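Local coordinates for Sn-glycerol-3-phosphate ABC transporter substrate-binding protein UspB (Mycobacterium tuberculosis, PDB 4MFI) that binds glycerophosphocholine with specificity and probably delivers it to its ABC transporter for uptake, as substrate-binding proteins of this family do, at residues S176-D181 / W215-A220; A233-G238 / A407-T412; N239-S244 / A251-D256. One frame throughout, in Å; residues are numbered along the deposited sequence.

Contact 1: S176-D181 / W215-A220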
loop_
_atom_site.group_PDB
_atom_site.type_symbol
_atom_site.label_atom_id
_atom_site.label_comp_id
_atom_site.label_asym_id
_atom_site.label_seq_id
_atom_site.Cartn_x
_atom_site.Cartn_y
_atom_site.Cartn_z
ATOM N N SER A 176 -0.224 -21.801 2.009
ATOM C CA SER A 176 1.138 -21.367 2.278
ATOM C C SER A 176 1.830 -21.148 0.948
ATOM O O SER A 176 1.420 -21.709 -0.078
ATOM C CB SER A 176 1.906 -22.415 3.100
ATOM O OG SER A 176 2.106 -23.614 2.360
ATOM N N TRP A 177 2.892 -20.357 0.951
ATOM C CA TRP A 177 3.678 -20.217 -0.260
ATOM C C TRP A 177 4.307 -21.541 -0.693
ATOM O O TRP A 177 4.440 -21.805 -1.895
ATOM C CB TRP A 177 4.713 -19.098 -0.102
ATOM C CG TRP A 177 4.070 -17.752 -0.258
ATOM C CD1 TRP A 177 3.787 -16.849 0.731
ATOM C CD2 TRP A 177 3.584 -17.182 -1.475
ATOM N NE1 TRP A 177 3.164 -15.739 0.189
ATOM C CE2 TRP A 177 3.028 -15.924 -1.161
ATOM C CE3 TRP A 177 3.571 -17.612 -2.806
ATOM C CZ2 TRP A 177 2.470 -15.088 -2.132
ATOM C CZ3 TRP A 177 3.015 -16.784 -3.768
ATOM C CH2 TRP A 177 2.472 -15.535 -3.426
ATOM N N SER A 178 4.654 -22.396 0.269
ATOM C CA SER A 178 5.209 -23.698 -0.074
ATOM C C SER A 178 4.182 -24.614 -0.737
ATOM O O SER A 178 4.523 -25.358 -1.657
ATOM C CB SER A 178 5.866 -24.348 1.143
ATOM O OG SER A 178 7.028 -23.620 1.490
ATOM N N GLU A 179 2.921 -24.545 -0.308
ATOM C CA GLU A 179 1.876 -25.268 -1.032
ATOM C C GLU A 179 1.757 -24.743 -2.459
ATOM O O GLU A 179 1.649 -25.522 -3.409
ATOM C CB GLU A 179 0.519 -25.163 -0.334
ATOM C CG GLU A 179 -0.558 -26.024 -1.014
ATOM C CD GLU A 179 -1.966 -25.780 -0.500
ATOM O OE1 GLU A 179 -2.325 -24.613 -0.227
ATOM O OE2 GLU A 179 -2.728 -26.768 -0.374
ATOM N N PHE A 180 1.781 -23.421 -2.619
ATOM C CA PHE A 180 1.688 -22.860 -3.952
ATOM C C PHE A 180 2.839 -23.333 -4.828
ATOM O O PHE A 180 2.653 -23.644 -6.004
ATOM C CB PHE A 180 1.644 -21.336 -3.954
ATOM C CG PHE A 180 1.464 -20.788 -5.331
ATOM C CD1 PHE A 180 0.292 -21.056 -6.022
ATOM C CD2 PHE A 180 2.478 -20.086 -5.974
ATOM C CE1 PHE A 180 0.106 -20.622 -7.327
ATOM C CE2 PHE A 180 2.295 -19.630 -7.283
ATOM C CZ PHE A 180 1.106 -19.907 -7.958
ATOM N N ASP A 181 4.031 -23.383 -4.250
ATOM C CA ASP A 181 5.205 -23.825 -4.989
ATOM C C ASP A 181 5.058 -25.278 -5.455
ATOM O O ASP A 181 5.544 -25.655 -6.531
ATOM C CB ASP A 181 6.448 -23.633 -4.123
ATOM C CG ASP A 181 7.710 -24.053 -4.826
ATOM O OD1 ASP A 181 8.160 -23.304 -5.717
ATOM O OD2 ASP A 181 8.247 -25.132 -4.487
ATOM N N TRP A 215 7.967 -12.203 4.650
ATOM C CA TRP A 215 7.462 -12.338 6.015
ATOM C C TRP A 215 6.917 -13.744 6.311
ATOM O O TRP A 215 7.122 -14.275 7.406
ATOM C CB TRP A 215 6.348 -11.325 6.263
ATOM C CG TRP A 215 6.790 -9.894 6.350
ATOM C CD1 TRP A 215 8.025 -9.416 6.718
ATOM C CD2 TRP A 215 5.980 -8.749 6.076
ATOM N NE1 TRP A 215 8.019 -8.037 6.688
ATOM C CE2 TRP A 215 6.773 -7.607 6.304
ATOM C CE3 TRP A 215 4.651 -8.580 5.663
ATOM C CZ2 TRP A 215 6.281 -6.315 6.126
ATOM C CZ3 TRP A 215 4.165 -7.300 5.491
ATOM C CH2 TRP A 215 4.976 -6.185 5.727
ATOM N N ALA A 216 6.195 -14.326 5.353
ATOM C CA ALA A 216 5.597 -15.644 5.544
ATOM C C ALA A 216 6.651 -16.716 5.808
ATOM O O ALA A 216 6.394 -17.702 6.512
ATOM C CB ALA A 216 4.749 -16.019 4.333
ATOM N N PHE A 217 7.838 -16.509 5.247
ATOM C CA PHE A 217 8.957 -17.437 5.401
ATOM C C PHE A 217 9.878 -17.051 6.560
ATOM O O PHE A 217 10.906 -17.693 6.778
ATOM C CB PHE A 217 9.749 -17.529 4.088
ATOM C CG PHE A 217 9.142 -18.460 3.068
ATOM C CD1 PHE A 217 9.006 -19.815 3.351
ATOM C CD2 PHE A 217 8.735 -17.996 1.819
ATOM C CE1 PHE A 217 8.470 -20.692 2.415
ATOM C CE2 PHE A 217 8.194 -18.872 0.867
ATOM C CZ PHE A 217 8.061 -20.220 1.169
ATOM N N GLY A 218 9.498 -16.016 7.311
ATOM C CA GLY A 218 10.267 -15.587 8.466
ATOM C C GLY A 218 11.353 -14.580 8.148
ATOM O O GLY A 218 12.147 -14.232 9.022
ATOM N N GLY A 219 11.398 -14.117 6.902
ATOM C CA GLY A 219 12.350 -13.101 6.497
ATOM C C GLY A 219 11.824 -11.691 6.686
ATOM O O GLY A 219 10.664 -11.483 7.061
ATOM N N ALA A 220 12.681 -10.711 6.409
ATOM C CA ALA A 220 12.284 -9.308 6.385
ATOM C C ALA A 220 13.396 -8.534 5.714
ATOM O O ALA A 220 14.548 -8.971 5.707
ATOM C CB ALA A 220 12.068 -8.788 7.794
#
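This is a partly buried contact of mainly apolar side chains between two helix ends: the first turn of helix 177-191 meets the last residues of helix 211-216 and the turn that follows it. Phe217 reaches across from just past the end of the shorter helix and lays its outer ring atoms along the first helical turn. Its CE2 lies 3.6 Å from CB of Trp177, approaching obliquely. Farther round the ring, CE1 is 3.4 Å from OG of Ser178, and here the hydroxyl sits at the ring edge, near its plane, where the slightly positive C-H rim can face an oxygen. Ser178 sets OG beside its own backbone N, opposite the carbonyl carbon (chi1 -69°), which brings the oxygen to this edge. The indole of Trp177 turns its own edge to the neighbouring residue: CD1 stands 3.8 Å from CB of Ala216, whose methyl lies near the indole plane. A small residue suits this place, since a single methyl is enough to meet the indole edge; CA of Trp177 and CA of Ala216, the nearest such pair, are 7.6 Å apart. The indole also packs on Val270 of strand 268-272 and on Pro293.

Both ends are finished by local motifs. Ser176 is the N-cap, its OG accepting from N of Glu179 at 2.9 Å, a nearly straight bond of 158° that satisfies an amide lacking a helical carbonyl partner. At the other end Gly218 takes a positive phi of 88°, where a side chain would press on the preceding carbonyl oxygen; glycine therefore fits. The arrangement is thus a serine-capped helix N-terminus packed, through Trp177 and Ser178, against a helix ended by a Schellman motif, within an alpha/beta protein of the solute-binding family.

Contact 2: A233-G238 / A407-T412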
loop_
_atom_site.group_PDB
_atom_site.type_symbol
_atom_site.label_atom_id
_atom_site.label_comp_id
_atom_site.label_asym_id
_atom_site.label_seq_id
_atom_site.Cartn_x
_atom_site.Cartn_y
_atom_site.Cartn_z
ATOM N N ALA A 233 16.743 -16.555 6.823
ATOM C CA ALA A 233 15.346 -16.684 6.413
ATOM C C ALA A 233 15.020 -15.798 5.210
ATOM O O ALA A 233 14.243 -16.183 4.336
ATOM C CB ALA A 233 14.407 -16.396 7.570
ATOM N N THR A 234 15.626 -14.617 5.156
ATOM C CA THR A 234 15.394 -13.705 4.044
ATOM C C THR A 234 16.028 -14.231 2.764
ATOM O O THR A 234 15.425 -14.188 1.689
ATOM C CB THR A 234 15.947 -12.321 4.360
ATOM O OG1 THR A 234 15.414 -11.902 5.621
ATOM C CG2 THR A 234 15.548 -11.325 3.269
ATOM N N ILE A 235 17.253 -14.730 2.875
ATOM C CA ILE A 235 17.904 -15.348 1.724
ATOM C C ILE A 235 17.091 -16.551 1.223
ATOM O O ILE A 235 16.938 -16.748 0.016
ATOM C CB ILE A 235 19.366 -15.730 2.044
ATOM C CG1 ILE A 235 20.202 -14.452 2.208
ATOM C CG2 ILE A 235 19.947 -16.623 0.946
ATOM C CD1 ILE A 235 21.609 -14.688 2.629
ATOM N N ALA A 236 16.537 -17.335 2.144
ATOM C CA ALA A 236 15.700 -18.470 1.763
ATOM C C ALA A 236 14.449 -18.027 0.998
ATOM O O ALA A 236 14.081 -18.648 -0.002
ATOM C CB ALA A 236 15.327 -19.293 2.981
ATOM N N ALA A 237 13.795 -16.962 1.465
ATOM C CA ALA A 237 12.651 -16.406 0.743
ATOM C C ALA A 237 13.067 -15.916 -0.643
ATOM O O ALA A 237 12.352 -16.127 -1.629
ATOM C CB ALA A 237 12.003 -15.286 1.541
ATOM N N GLY A 238 14.231 -15.277 -0.724
ATOM C CA GLY A 238 14.772 -14.856 -2.010
ATOM C C GLY A 238 14.968 -16.027 -2.960
ATOM O O GLY A 238 14.671 -15.932 -4.158
ATOM N N ALA A 407 20.255 -13.558 -11.243
ATOM C CA ALA A 407 21.314 -13.171 -10.315
ATOM C C ALA A 407 21.226 -13.988 -9.024
ATOM O O ALA A 407 20.140 -14.416 -8.604
ATOM C CB ALA A 407 21.243 -11.685 -10.009
ATOM N N ASP A 408 22.383 -14.209 -8.414
ATOM C CA ASP A 408 22.476 -14.965 -7.176
ATOM C C ASP A 408 21.833 -14.186 -6.034
ATOM O O ASP A 408 22.089 -12.993 -5.877
ATOM C CB ASP A 408 23.947 -15.233 -6.866
ATOM C CG ASP A 408 24.142 -16.070 -5.621
ATOM O OD1 ASP A 408 24.052 -17.310 -5.724
ATOM O OD2 ASP A 408 24.406 -15.493 -4.544
ATOM N N VAL A 409 21.002 -14.854 -5.237
ATOM C CA VAL A 409 20.313 -14.182 -4.136
ATOM C C VAL A 409 21.272 -13.643 -3.072
ATOM O O VAL A 409 21.162 -12.492 -2.664
ATOM C CB VAL A 409 19.255 -15.095 -3.478
ATOM C CG1 VAL A 409 18.662 -14.431 -2.243
ATOM C CG2 VAL A 409 18.159 -15.428 -4.481
ATOM N N THR A 410 22.213 -14.464 -2.617
ATOM C CA THR A 410 23.138 -14.017 -1.578
ATOM C C THR A 410 23.987 -12.836 -2.045
ATOM O O THR A 410 24.121 -11.844 -1.334
ATOM C CB THR A 410 24.022 -15.172 -1.078
ATOM O OG1 THR A 410 23.188 -16.153 -0.456
ATOM C CG2 THR A 410 25.040 -14.680 -0.061
ATOM N N LYS A 411 24.533 -12.924 -3.252
ATOM C CA LYS A 411 25.337 -11.827 -3.776
ATOM C C LYS A 411 24.501 -10.549 -3.911
ATOM O O LYS A 411 24.931 -9.459 -3.516
ATOM C CB LYS A 411 25.952 -12.215 -5.119
ATOM C CG LYS A 411 26.742 -11.104 -5.775
ATOM C CD LYS A 411 27.091 -11.470 -7.214
ATOM C CE LYS A 411 27.668 -10.285 -7.967
ATOM N NZ LYS A 411 29.016 -9.919 -7.459
ATOM N N THR A 412 23.292 -10.692 -4.444
ATOM C CA THR A 412 22.441 -9.532 -4.691
ATOM C C THR A 412 21.999 -8.879 -3.387
ATOM O O THR A 412 22.157 -7.662 -3.211
ATOM C CB THR A 412 21.221 -9.923 -5.537
ATOM O OG1 THR A 412 21.673 -10.448 -6.791
ATOM C CG2 THR A 412 20.322 -8.721 -5.793
#
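Val409 lays its two methyls over the backbone of helix 232-245, at the point where Gly238 has no side chain to hold it off. CG2 is 3.5 Å from O of Gly238, and CG1 comes within 3.9 Å of CA of the same residue. CG1 occupies the side of Gly238 where other residues carry a side chain, which is why glycine suits the place, and CA of Gly238 and CA of Val409 approach to 6.0 Å. The two branches diverge over the backbone of Ile235 and Gly238: CG1, opposite its own backbone N (chi1 174°), is also 3.7 Å from Ile235 O.

Ile235, one turn earlier, covers the more exposed flank. The side chains of Ile235 and Val409 run past one another in opposing directions, CG2 to CG1 at 4.1 Å, and the same isoleucine methyl meets OG1 of Thr410 at 3.6 Å. Helix 409-427 starts here, with Asp408 as N-cap: OD2 accepts from N of Lys411 at 2.9 Å through its anti lone pair. Asp408 O is gripped twice, by N and OG1 of Thr412, from opposite faces of its plane. Val409 also touches Ile402 of helix 391-405. Close helix-helix packing of a branched apolar residue against a glycine is the motif here, placed at a capped helix start.

Contact 3: N239-S244 / A251-D256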
loop_
_atom_site.group_PDB
_atom_site.type_symbol
_atom_site.label_atom_id
_atom_site.label_comp_id
_atom_site.label_asym_id
_atom_site.label_seq_id
_atom_site.Cartn_x
_atom_site.Cartn_y
_atom_site.Cartn_z
ATOM N N ASN A 239 15.461 -17.143 -2.430
ATOM C CA ASN A 239 15.644 -18.339 -3.243
ATOM C C ASN A 239 14.338 -19.010 -3.639
ATOM O O ASN A 239 14.245 -19.573 -4.718
ATOM C CB ASN A 239 16.602 -19.318 -2.564
ATOM C CG ASN A 239 18.050 -18.911 -2.741
ATOM O OD1 ASN A 239 18.775 -18.691 -1.776
ATOM N ND2 ASN A 239 18.473 -18.793 -3.992
ATOM N N PHE A 240 13.317 -18.920 -2.789
ATOM C CA PHE A 240 11.981 -19.385 -3.166
ATOM C C PHE A 240 11.518 -18.654 -4.429
ATOM O O PHE A 240 11.052 -19.264 -5.396
ATOM C CB PHE A 240 10.996 -19.135 -2.019
ATOM C CG PHE A 240 9.562 -19.282 -2.407
ATOM C CD1 PHE A 240 8.960 -20.534 -2.398
ATOM C CD2 PHE A 240 8.802 -18.176 -2.763
ATOM C CE1 PHE A 240 7.630 -20.686 -2.742
ATOM C CE2 PHE A 240 7.456 -18.331 -3.130
ATOM C CZ PHE A 240 6.882 -19.585 -3.113
ATOM N N TYR A 241 11.670 -17.335 -4.407
ATOM C CA TYR A 241 11.326 -16.484 -5.532
ATOM C C TYR A 241 12.182 -16.814 -6.762
ATOM O O TYR A 241 11.659 -17.017 -7.854
ATOM C CB TYR A 241 11.485 -15.024 -5.091
ATOM C CG TYR A 241 11.560 -13.990 -6.185
ATOM C CD1 TYR A 241 12.785 -13.465 -6.575
ATOM C CD2 TYR A 241 10.407 -13.501 -6.803
ATOM C CE1 TYR A 241 12.866 -12.495 -7.549
ATOM C CE2 TYR A 241 10.483 -12.525 -7.782
ATOM C CZ TYR A 241 11.719 -12.030 -8.152
ATOM O OH TYR A 241 11.815 -11.064 -9.125
ATOM N N ARG A 242 13.498 -16.883 -6.588
ATOM C CA ARG A 242 14.378 -17.180 -7.712
ATOM C C ARG A 242 14.061 -18.541 -8.320
ATOM O O ARG A 242 14.035 -18.683 -9.545
ATOM C CB ARG A 242 15.847 -17.130 -7.285
ATOM C CG ARG A 242 16.821 -17.271 -8.442
ATOM C CD ARG A 242 18.267 -17.145 -7.963
ATOM N NE ARG A 242 19.184 -17.264 -9.090
ATOM C CZ ARG A 242 19.518 -18.425 -9.645
ATOM N NH1 ARG A 242 19.023 -19.554 -9.149
ATOM N NH2 ARG A 242 20.340 -18.457 -10.686
ATOM N N ASN A 243 13.831 -19.541 -7.471
ATOM C CA ASN A 243 13.564 -20.883 -7.960
ATOM C C ASN A 243 12.218 -20.977 -8.662
ATOM O O ASN A 243 12.055 -21.759 -9.591
ATOM C CB ASN A 243 13.641 -21.905 -6.826
ATOM C CG ASN A 243 15.046 -22.105 -6.322
ATOM O OD1 ASN A 243 16.020 -21.775 -7.006
ATOM N ND2 ASN A 243 15.166 -22.666 -5.127
ATOM N N SER A 244 11.246 -20.185 -8.225
ATOM C CA SER A 244 9.948 -20.210 -8.894
ATOM C C SER A 244 10.097 -19.820 -10.364
ATOM O O SER A 244 9.397 -20.352 -11.232
ATOM C CB SER A 244 8.924 -19.312 -8.179
ATOM O OG SER A 244 9.185 -17.933 -8.387
ATOM N N ALA A 251 7.017 -19.651 -12.790
ATOM C CA ALA A 251 6.756 -18.225 -12.621
ATOM C C ALA A 251 7.604 -17.377 -13.562
ATOM O O ALA A 251 8.653 -17.817 -14.060
ATOM C CB ALA A 251 6.991 -17.796 -11.156
ATOM N N ALA A 252 7.140 -16.153 -13.794
ATOM C CA ALA A 252 7.821 -15.196 -14.653
ATOM C C ALA A 252 7.702 -13.798 -14.069
ATOM O O ALA A 252 6.784 -13.516 -13.303
ATOM C CB ALA A 252 7.203 -15.225 -16.039
ATOM N N VAL A 253 8.618 -12.914 -14.450
ATOM C CA VAL A 253 8.476 -11.500 -14.125
ATOM C C VAL A 253 7.567 -10.872 -15.172
ATOM O O VAL A 253 7.813 -10.990 -16.376
ATOM C CB VAL A 253 9.834 -10.796 -14.135
ATOM C CG1 VAL A 253 9.673 -9.315 -13.848
ATOM C CG2 VAL A 253 10.752 -11.425 -13.103
ATOM N N ALA A 254 6.514 -10.210 -14.706
ATOM C CA ALA A 254 5.501 -9.641 -15.592
ATOM C C ALA A 254 5.683 -8.141 -15.665
ATOM O O ALA A 254 5.919 -7.502 -14.645
ATOM C CB ALA A 254 4.111 -9.966 -15.068
ATOM N N ASN A 255 5.556 -7.564 -16.853
ATOM C CA ASN A 255 5.632 -6.112 -16.959
ATOM C C ASN A 255 4.358 -5.445 -16.449
ATOM O O ASN A 255 4.383 -4.731 -15.444
ATOM C CB ASN A 255 5.928 -5.673 -18.392
ATOM C CG ASN A 255 5.918 -4.160 -18.552
ATOM O OD1 ASN A 255 6.139 -3.416 -17.593
ATOM N ND2 ASN A 255 5.654 -3.698 -19.770
ATOM N N ASP A 256 3.249 -5.672 -17.142
ATOM C CA ASP A 256 1.960 -5.131 -16.709
ATOM C C ASP A 256 1.190 -6.279 -16.086
ATOM O O ASP A 256 0.401 -6.955 -16.753
ATOM C CB ASP A 256 1.186 -4.522 -17.884
ATOM C CG ASP A 256 -0.085 -3.788 -17.443
ATOM O OD1 ASP A 256 -0.647 -4.108 -16.371
ATOM O OD2 ASP A 256 -0.539 -2.895 -18.187
#
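A helix-to-strand turn is closed here, where the end of helix 232-245 leads after a short connection into strand 251-254, an alpha-beta unit of the solute-binding fold. The tie is a backbone hydrogen bond, Ala251 N to Ser244 O at 2.9 Å. Its donor lies above the carbonyl plane, 42° out of it. Beside it the two side chains meet: CB of Ala251 is 3.5 Å from OG of Ser244, a small methyl fitting where the two backbones come together. CA of Ser244 lies 5.3 Å from CA of Ala251.

Ser244 keeps its hydroxyl between backbone N and carbonyl carbon (chi1 73°), from where OG donates back to O of Tyr241 at 2.7 Å and also bonds with Trp200 NE1, so this buried polar group is satisfied. Tyr241 extends its ring beyond the helix, its OH standing 4.1 Å from CG2 of Val253 as the two side chains cross; that hydroxyl is bound to the carbonyl of Leu399, and the ring meets Trp200 edge-to-face. Helix 232-245 thus packs on the parallel sheet formed by strands 198-201 and 251-254, with helix 391-405 against both Tyr241 and Val253.

Overall arrangement
Helix 232-245 ties the three together: its first half serves contact 2 and its second half contact 3, whose centres lie 13 Å apart, while the centre of contact 1 is 14 Å from each. Phe240 bridges contacts 1 and 3, its CG 3.6 Å from Phe217 CE2 and its CE1 3.5 Å from Asp181 CB. Between contacts 1 and 2, Thr234 OG1 lies 3.1 Å from Ala220 O, a probable hydrogen bond. Arg242 links contact 3 to contact 2 through a weak bond from NE to Ala407 O. All lie on one side of the chain's centre, 20 to 24 Å from it.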